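Local atomic coordinates of N-acetyl-beta-D glucosaminidase (Rhizomucor miehei CAU432, PDB entry 4ZM6), a protein that probably hydrolyses beta-N-acetylglucosaminides through a family 3 glycosidase region and acetylates glucosamine through a GCN5-related acetyltransferase region that binds acetyl coenzyme A. Residues A[741-744]-A[750-753]; A[763-768]-A[809-814]; A[767-772]-A[817-822]. One frame throughout, in Å; residues are numbered along the deposited sequence.

Contact 1 (A[741-744]-A[750-753]); sequences HHVE and DLIV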
loop_
_atom_site.group_PDB
_atom_site.type_symbol
_atom_site.label_atom_id
_atom_site.label_comp_id
_atom_site.label_asym_id
_atom_site.label_seq_id
_atom_site.Cartn_x
_atom_site.Cartn_y
_atom_site.Cartn_z
ATOM N N HIS A 741 14.096 25.978 14.547
ATOM C CA HIS A 741 13.568 24.843 15.291
ATOM C C HIS A 741 13.553 25.158 16.789
ATOM O O HIS A 741 12.564 24.891 17.478
ATOM C CB HIS A 741 14.386 23.589 14.977
ATOM C CG HIS A 741 14.176 22.466 15.937
ATOM N ND1 HIS A 741 14.734 22.457 17.196
ATOM C CD2 HIS A 741 13.501 21.302 15.817
ATOM C CE1 HIS A 741 14.405 21.340 17.817
ATOM N NE2 HIS A 741 13.658 20.619 17.001
ATOM N N HIS A 742 14.649 25.740 17.274
ATOM C CA HIS A 742 14.762 26.135 18.678
ATOM C C HIS A 742 13.775 27.256 19.031
ATOM O O HIS A 742 13.126 27.212 20.076
ATOM C CB HIS A 742 16.190 26.573 19.010
ATOM C CG HIS A 742 17.235 25.563 18.645
ATOM N ND1 HIS A 742 17.016 24.204 18.714
ATOM C CD2 HIS A 742 18.512 25.714 18.220
ATOM C CE1 HIS A 742 18.107 23.561 18.342
ATOM N NE2 HIS A 742 19.031 24.454 18.039
ATOM N N VAL A 743 13.647 28.249 18.157
ATOM C CA VAL A 743 12.693 29.329 18.385
ATOM C C VAL A 743 11.274 28.785 18.550
ATOM O O VAL A 743 10.519 29.297 19.378
ATOM C CB VAL A 743 12.742 30.388 17.260
ATOM C CG1 VAL A 743 11.518 31.296 17.295
ATOM C CG2 VAL A 743 14.013 31.215 17.386
ATOM N N GLU A 744 10.919 27.750 17.789
ATOM C CA GLU A 744 9.591 27.140 17.905
ATOM C C GLU A 744 9.373 26.603 19.315
ATOM O O GLU A 744 8.264 26.688 19.835
ATOM C CB GLU A 744 9.408 26.027 16.872
ATOM C CG GLU A 744 7.977 25.534 16.699
ATOM C CD GLU A 744 7.568 24.496 17.726
ATOM O OE1 GLU A 744 8.408 23.650 18.109
ATOM O OE2 GLU A 744 6.394 24.529 18.159
ATOM N N ASP A 750 19.217 30.271 24.701
ATOM C CA ASP A 750 20.335 29.568 24.083
ATOM C C ASP A 750 20.841 30.251 22.803
ATOM O O ASP A 750 21.915 29.917 22.305
ATOM C CB ASP A 750 19.929 28.120 23.780
ATOM C CG ASP A 750 19.837 27.255 25.036
ATOM O OD1 ASP A 750 20.418 27.640 26.076
ATOM O OD2 ASP A 750 19.182 26.183 24.982
ATOM N N LEU A 751 20.084 31.202 22.270
ATOM C CA LEU A 751 20.472 31.866 21.033
ATOM C C LEU A 751 21.249 33.132 21.358
ATOM O O LEU A 751 20.668 34.174 21.665
ATOM C CB LEU A 751 19.244 32.183 20.179
ATOM C CG LEU A 751 18.246 31.031 20.025
ATOM C CD1 LEU A 751 17.143 31.421 19.054
ATOM C CD2 LEU A 751 18.936 29.753 19.576
ATOM N N ILE A 752 22.572 33.016 21.303
ATOM C CA ILE A 752 23.477 34.115 21.598
ATOM C C ILE A 752 23.929 34.776 20.308
ATOM O O ILE A 752 24.199 34.106 19.319
ATOM C CB ILE A 752 24.727 33.617 22.349
ATOM C CG1 ILE A 752 24.320 32.835 23.599
ATOM C CG2 ILE A 752 25.641 34.780 22.716
ATOM C CD1 ILE A 752 23.389 33.594 24.525
ATOM N N VAL A 753 24.017 36.098 20.339
ATOM C CA VAL A 753 24.506 36.865 19.214
ATOM C C VAL A 753 25.565 37.834 19.698
ATOM O O VAL A 753 25.548 38.249 20.858
ATOM C CB VAL A 753 23.383 37.669 18.528
ATOM C CG1 VAL A 753 22.437 36.738 17.789
ATOM C CG2 VAL A 753 22.622 38.525 19.534
#

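Contact 2 (A[763-768]-A[809-814]); sequences VIASLI and RGIGIG. With SO4 (sulfate ion), chain D.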
loop_
_atom_site.group_PDB
_atom_site.type_symbol
_atom_site.label_atom_id
_atom_site.label_comp_id
_atom_site.label_asym_id
_atom_site.label_seq_id
_atom_site.Cartn_x
_atom_site.Cartn_y
_atom_site.Cartn_z
ATOM N N VAL A 763 23.581 42.636 14.219
ATOM C CA VAL A 763 24.119 41.316 14.546
ATOM C C VAL A 763 25.291 40.999 13.618
ATOM O O VAL A 763 25.167 41.083 12.396
ATOM C CB VAL A 763 23.044 40.219 14.413
ATOM C CG1 VAL A 763 23.648 38.839 14.663
ATOM C CG2 VAL A 763 21.890 40.483 15.374
ATOM N N ILE A 764 26.425 40.645 14.209
ATOM C CA ILE A 764 27.649 40.363 13.448
ATOM C C ILE A 764 28.169 38.934 13.631
ATOM O O ILE A 764 29.091 38.518 12.937
ATOM C CB ILE A 764 28.777 41.369 13.791
ATOM C CG1 ILE A 764 29.169 41.289 15.271
ATOM C CG2 ILE A 764 28.352 42.784 13.410
ATOM C CD1 ILE A 764 30.096 42.398 15.722
ATOM N N ALA A 765 27.582 38.192 14.561
ATOM C CA ALA A 765 27.951 36.807 14.791
ATOM C C ALA A 765 26.840 36.155 15.596
ATOM O O ALA A 765 25.953 36.852 16.106
ATOM C CB ALA A 765 29.275 36.717 15.537
ATOM N N SER A 766 26.875 34.830 15.708
ATOM C CA SER A 766 25.886 34.120 16.507
ATOM C C SER A 766 26.315 32.696 16.793
ATOM O O SER A 766 27.169 32.159 16.099
ATOM C CB SER A 766 24.530 34.100 15.790
ATOM O OG SER A 766 24.392 32.939 14.997
ATOM N N LEU A 767 25.718 32.096 17.820
ATOM C CA LEU A 767 25.846 30.657 18.063
ATOM C C LEU A 767 24.696 30.141 18.906
ATOM O O LEU A 767 23.933 30.922 19.465
ATOM C CB LEU A 767 27.188 30.313 18.717
ATOM C CG LEU A 767 27.458 30.829 20.133
ATOM C CD1 LEU A 767 26.691 30.044 21.187
ATOM C CD2 LEU A 767 28.948 30.770 20.431
ATOM N N ILE A 768 24.596 28.815 18.994
ATOM C CA ILE A 768 23.512 28.138 19.701
ATOM C C ILE A 768 24.057 27.389 20.900
ATOM O O ILE A 768 24.774 26.404 20.741
ATOM C CB ILE A 768 22.788 27.121 18.791
ATOM C CG1 ILE A 768 22.050 27.842 17.662
ATOM C CG2 ILE A 768 21.795 26.285 19.595
ATOM C CD1 ILE A 768 21.607 26.919 16.548
ATOM N N ARG A 809 38.553 39.890 13.186
ATOM C CA ARG A 809 38.545 40.785 14.344
ATOM C C ARG A 809 38.621 40.001 15.652
ATOM O O ARG A 809 38.588 40.588 16.733
ATOM C CB ARG A 809 37.284 41.648 14.343
ATOM C CG ARG A 809 37.091 42.463 13.075
ATOM C CD ARG A 809 35.717 43.110 13.029
ATOM N NE ARG A 809 35.544 44.081 14.106
ATOM C CZ ARG A 809 34.370 44.534 14.540
ATOM N NH1 ARG A 809 33.236 44.105 13.994
ATOM N NH2 ARG A 809 34.333 45.416 15.531
ATOM N N GLY A 810 38.717 38.676 15.551
ATOM C CA GLY A 810 38.798 37.806 16.725
ATOM C C GLY A 810 37.456 37.506 17.376
ATOM O O GLY A 810 37.410 36.963 18.486
ATOM N N ILE A 811 36.366 37.842 16.681
ATOM C CA ILE A 811 35.012 37.696 17.216
ATOM C C ILE A 811 34.640 36.235 17.441
ATOM O O ILE A 811 34.160 35.874 18.516
ATOM C CB ILE A 811 33.960 38.337 16.287
ATOM C CG1 ILE A 811 34.130 39.860 16.276
ATOM C CG2 ILE A 811 32.549 37.957 16.725
ATOM C CD1 ILE A 811 33.268 40.585 15.266
ATOM N N GLY A 812 34.859 35.406 16.425
ATOM C CA GLY A 812 34.542 33.985 16.505
ATOM C C GLY A 812 35.083 33.328 17.759
ATOM O O GLY A 812 34.379 32.576 18.426
ATOM N N ILE A 813 36.331 33.631 18.093
ATOM C CA ILE A 813 36.971 33.034 19.269
ATOM C C ILE A 813 36.397 33.695 20.520
ATOM O O ILE A 813 36.275 33.058 21.571
ATOM C CB ILE A 813 38.517 33.173 19.263
ATOM C CG1 ILE A 813 39.095 32.957 17.854
ATOM C CG2 ILE A 813 39.137 32.177 20.240
ATOM C CD1 ILE A 813 39.478 34.224 17.107
ATOM N N GLY A 814 36.056 34.976 20.392
ATOM C CA GLY A 814 35.396 35.717 21.454
ATOM C C GLY A 814 34.059 35.127 21.841
ATOM O O GLY A 814 33.845 34.759 23.000
HETATM S S SO4 D . 37.230 35.556 13.119
HETATM O O1 SO4 D . 36.569 36.850 13.418
HETATM O O2 SO4 D . 38.325 35.792 12.158
HETATM O O3 SO4 D . 36.261 34.611 12.514
HETATM O O4 SO4 D . 37.800 34.987 14.364
#

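Contact 3 (A[767-772]-A[817-822]); sequences LILNTT and AHANWL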
loop_
_atom_site.group_PDB
_atom_site.type_symbol
_atom_site.label_atom_id
_atom_site.label_comp_id
_atom_site.label_asym_id
_atom_site.label_seq_id
_atom_site.Cartn_x
_atom_site.Cartn_y
_atom_site.Cartn_z
ATOM N N LEU A 767 25.718 32.096 17.820
ATOM C CA LEU A 767 25.846 30.657 18.063
ATOM C C LEU A 767 24.696 30.141 18.906
ATOM O O LEU A 767 23.933 30.922 19.465
ATOM C CB LEU A 767 27.188 30.313 18.717
ATOM C CG LEU A 767 27.458 30.829 20.133
ATOM C CD1 LEU A 767 26.691 30.044 21.187
ATOM C CD2 LEU A 767 28.948 30.770 20.431
ATOM N N ILE A 768 24.596 28.815 18.994
ATOM C CA ILE A 768 23.512 28.138 19.701
ATOM C C ILE A 768 24.057 27.389 20.900
ATOM O O ILE A 768 24.774 26.404 20.741
ATOM C CB ILE A 768 22.788 27.121 18.791
ATOM C CG1 ILE A 768 22.050 27.842 17.662
ATOM C CG2 ILE A 768 21.795 26.285 19.595
ATOM C CD1 ILE A 768 21.607 26.919 16.548
ATOM N N LEU A 769 23.700 27.853 22.095
ATOM C CA LEU A 769 24.027 27.148 23.328
ATOM C C LEU A 769 23.068 25.993 23.553
ATOM O O LEU A 769 22.002 25.909 22.934
ATOM C CB LEU A 769 23.932 28.078 24.541
ATOM C CG LEU A 769 24.982 29.170 24.716
ATOM C CD1 LEU A 769 24.587 30.080 25.868
ATOM C CD2 LEU A 769 26.350 28.559 24.960
ATOM N N ASN A 770 23.471 25.106 24.453
ATOM C CA ASN A 770 22.580 24.111 25.017
ATOM C C ASN A 770 23.099 23.732 26.396
ATOM O O ASN A 770 24.310 23.770 26.636
ATOM C CB ASN A 770 22.490 22.882 24.107
ATOM C CG ASN A 770 23.695 21.970 24.228
ATOM O OD1 ASN A 770 24.614 22.038 23.417
ATOM N ND2 ASN A 770 23.701 21.117 25.249
ATOM N N THR A 771 22.190 23.379 27.298
ATOM C CA THR A 771 22.573 22.954 28.636
ATOM C C THR A 771 21.553 21.967 29.184
ATOM O O THR A 771 20.350 22.228 29.161
ATOM C CB THR A 771 22.673 24.145 29.607
ATOM O OG1 THR A 771 23.610 25.109 29.108
ATOM C CG2 THR A 771 23.119 23.681 30.986
ATOM N N THR A 772 22.048 20.843 29.687
ATOM C CA THR A 772 21.206 19.834 30.299
ATOM C C THR A 772 20.343 20.420 31.424
ATOM O O THR A 772 20.849 21.101 32.310
ATOM C CB THR A 772 22.075 18.699 30.862
ATOM O OG1 THR A 772 22.973 18.241 29.846
ATOM C CG2 THR A 772 21.215 17.536 31.363
ATOM N N ALA A 817 34.378 31.840 23.410
ATOM C CA ALA A 817 34.916 31.983 24.763
ATOM C C ALA A 817 33.828 32.477 25.708
ATOM O O ALA A 817 33.739 32.044 26.860
ATOM C CB ALA A 817 36.110 32.930 24.769
ATOM N N HIS A 818 32.992 33.375 25.202
ATOM C CA HIS A 818 31.845 33.856 25.951
ATOM C C HIS A 818 30.863 32.720 26.220
ATOM O O HIS A 818 30.368 32.578 27.334
ATOM C CB HIS A 818 31.146 34.975 25.190
ATOM C CG HIS A 818 30.162 35.730 26.020
ATOM N ND1 HIS A 818 28.799 35.557 25.902
ATOM C CD2 HIS A 818 30.343 36.651 26.996
ATOM C CE1 HIS A 818 28.183 36.348 26.761
ATOM N NE2 HIS A 818 29.097 37.021 27.437
ATOM N N ALA A 819 30.597 31.910 25.197
ATOM C CA ALA A 819 29.740 30.733 25.338
ATOM C C ALA A 819 30.236 29.795 26.439
ATOM O O ALA A 819 29.435 29.233 27.186
ATOM C CB ALA A 819 29.638 29.985 24.017
ATOM N N ASN A 820 31.552 29.630 26.538
ATOM C CA ASN A 820 32.134 28.851 27.630
ATOM C C ASN A 820 31.865 29.478 28.999
ATOM O O ASN A 820 31.580 28.761 29.964
ATOM C CB ASN A 820 33.641 28.657 27.425
ATOM C CG ASN A 820 33.962 27.476 26.533
ATOM O OD1 ASN A 820 33.109 26.986 25.796
ATOM N ND2 ASN A 820 35.200 27.004 26.604
ATOM N N TRP A 821 31.960 30.806 29.075
ATOM C CA TRP A 821 31.699 31.535 30.319
ATOM C C TRP A 821 30.261 31.304 30.758
ATOM O O TRP A 821 30.008 30.884 31.890
ATOM C CB TRP A 821 31.971 33.035 30.134
ATOM C CG TRP A 821 31.648 33.889 31.340
ATOM C CD1 TRP A 821 30.729 34.904 31.407
ATOM C CD2 TRP A 821 32.243 33.802 32.645
ATOM N NE1 TRP A 821 30.717 35.451 32.666
ATOM C CE2 TRP A 821 31.634 34.794 33.448
ATOM C CE3 TRP A 821 33.231 32.979 33.213
ATOM C CZ2 TRP A 821 31.981 34.988 34.795
ATOM C CZ3 TRP A 821 33.579 33.175 34.556
ATOM C CH2 TRP A 821 32.952 34.172 35.328
ATOM N N LEU A 822 29.334 31.564 29.837
ATOM C CA LEU A 822 27.904 31.338 30.058
ATOM C C LEU A 822 27.584 29.918 30.509
ATOM O O LEU A 822 26.738 29.718 31.376
ATOM C CB LEU A 822 27.116 31.628 28.782
ATOM C CG LEU A 822 26.992 33.085 28.355
ATOM C CD1 LEU A 822 26.183 33.169 27.071
ATOM C CD2 LEU A 822 26.341 33.912 29.450
#

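Contact 1 (A[741-744]-A[750-753])
Leu751, at the start of strand 751-756, reaches across to Val743 and His742 on helix 736-745, and its two methyl groups make the whole contact. Its CB leads toward the helix, but Leu751 CB is still 6.0 Å from Val743 CG2, and CG too only prepares the approach. With CG anti to the carbonyl carbon (chi1 -47°), the branch is carried out from the strand and its forked end opens toward the helix. CD1 then meets Val743 CG2 at 3.6 Å, the two side chains crossing at about a right angle. That methyl of valine is the branch lying anti to its own carbonyl carbon and beside the backbone N. The other tip, Leu751 CD2, rests more loosely against His742, with CB of the histidine 4.2 Å away and the imidazole met obliquely.

No hydrogen bond spans the two segments, so shape and apolar burial alone join them. Leu724 of helix 721-731 also packs on Leu751, while Tyr725 of that helix touches Val743. Just before the strand, Asp750 turns to other partners, forming salt bridges with Arg779 and Arg826. The arrangement is the helix-on-sheet packing of the acetyltransferase (GNAT) fold, in which the two helices after the first strand lie over one face of the central sheet.

Contact 2 (A[763-768]-A[809-814])
This is a buried, apolar contact between a strand and the entrance to a helix: Ile764 and Ala765 of strand 763-771 meet Ile811 in the first turn of helix 811-825. The two neighbours on the strand can both turn to the helix because they form a classic beta bulge, both facing Ala754 of strand 751-756. Ile764 has a backbone psi of -9°, far from an extended value, which fits that break in the pleat.

Ile811 uses its two branches separately. Its CG2, anti to the backbone N, touches Ala765 CB at 3.7 Å, while the longer branch ends with CD1 at 3.7 Å from Ile764 CD1. The two isoleucines cross at about a right angle. Ile764 CG1 stands between its backbone N and carbonyl carbon (chi1 62°), and from there its CD1 also comes obliquely to the guanidinium of Arg809, 4.0 Å from NH1. That guanidinium has salt bridges to Glu806 and Glu709, which would fix its place beside the isoleucine methyl.

Gly810-Ile811-Gly812 matches the end of the R/Q-x-x-G-x-G/A loop that holds the pyrophosphate of acetyl coenzyme A in GNAT enzymes. A sulfate, probably from the crystallisation liquor, sits here and probably occupies a comparable place, although no cofactor is bound. Gly808 N donates a hydrogen bond to it, and Ile811 N a weak, bent one to sulfate O1 (3.4 Å, 128° at the hydrogen). Gly810 is the N-cap, its O accepting from Gly814 N at 3.1 Å. Gly812 N lies 3.6 Å from sulfate O4, and the positive end of the helix probably helps to hold the anion.

Contact 3 (A[767-772]-A[817-822])
Strand 767-771 and helix 817-822 run in nearly the same direction, their axes 22° apart and 9.8 Å from each other at closest approach. The backbones come nearest at Leu769 and Ala819, where the small alanine lets the strand residues close in. Ala819 CB receives two leucine methyls, Leu767 CD2 and Leu769 CD2, each at 3.7 Å. Leu767 gets there with CG placed between its backbone N and carbonyl carbon (chi1 66°), a turn that brings the fork of its tip to the alanine.

Leu769 divides its fork between two helix residues a turn apart. While CD2 lies over Ala819, also 3.9 Å from Ala819 O, CD1 bears on Leu822, meeting its CD1 at 3.7 Å. The side chains of Leu769 and Leu822 cross at about a right angle. Apolar packing alone connects the two segments.

On the same helix, Ile815, before these residues, touches Leu767, and Leu823, after them, touches Leu769, extending the line of contact. Met797 of strand 794-802 reaches Ala819 from the neighbouring strand, whereas Ile768 faces helix 736-745 on the other side of the sheet.

Overall arrangement
All three contacts lie in the C-terminal acetyltransferase region (711-858), on one mixed sheet. Contact 1 comes first along the chain and closes before the others open; contacts 2 and 3 both join strand 763-771 to helix 811-825, sharing Leu767 and Ile768, with centres about 12 Å apart. Contact 1 lies about 15 Å from contact 2 and about 12 Å from contact 3, centre to centre, linked through the antiparallel pairing of strands 751-756 and 763-771. Helix 736-745 thus packs on one face of the sheet and helix 811-825 on the other, giving the layered core of a GNAT domain. The bound acetyl coenzyme A lies elsewhere, in a pocket formed by residues between 520 and 676.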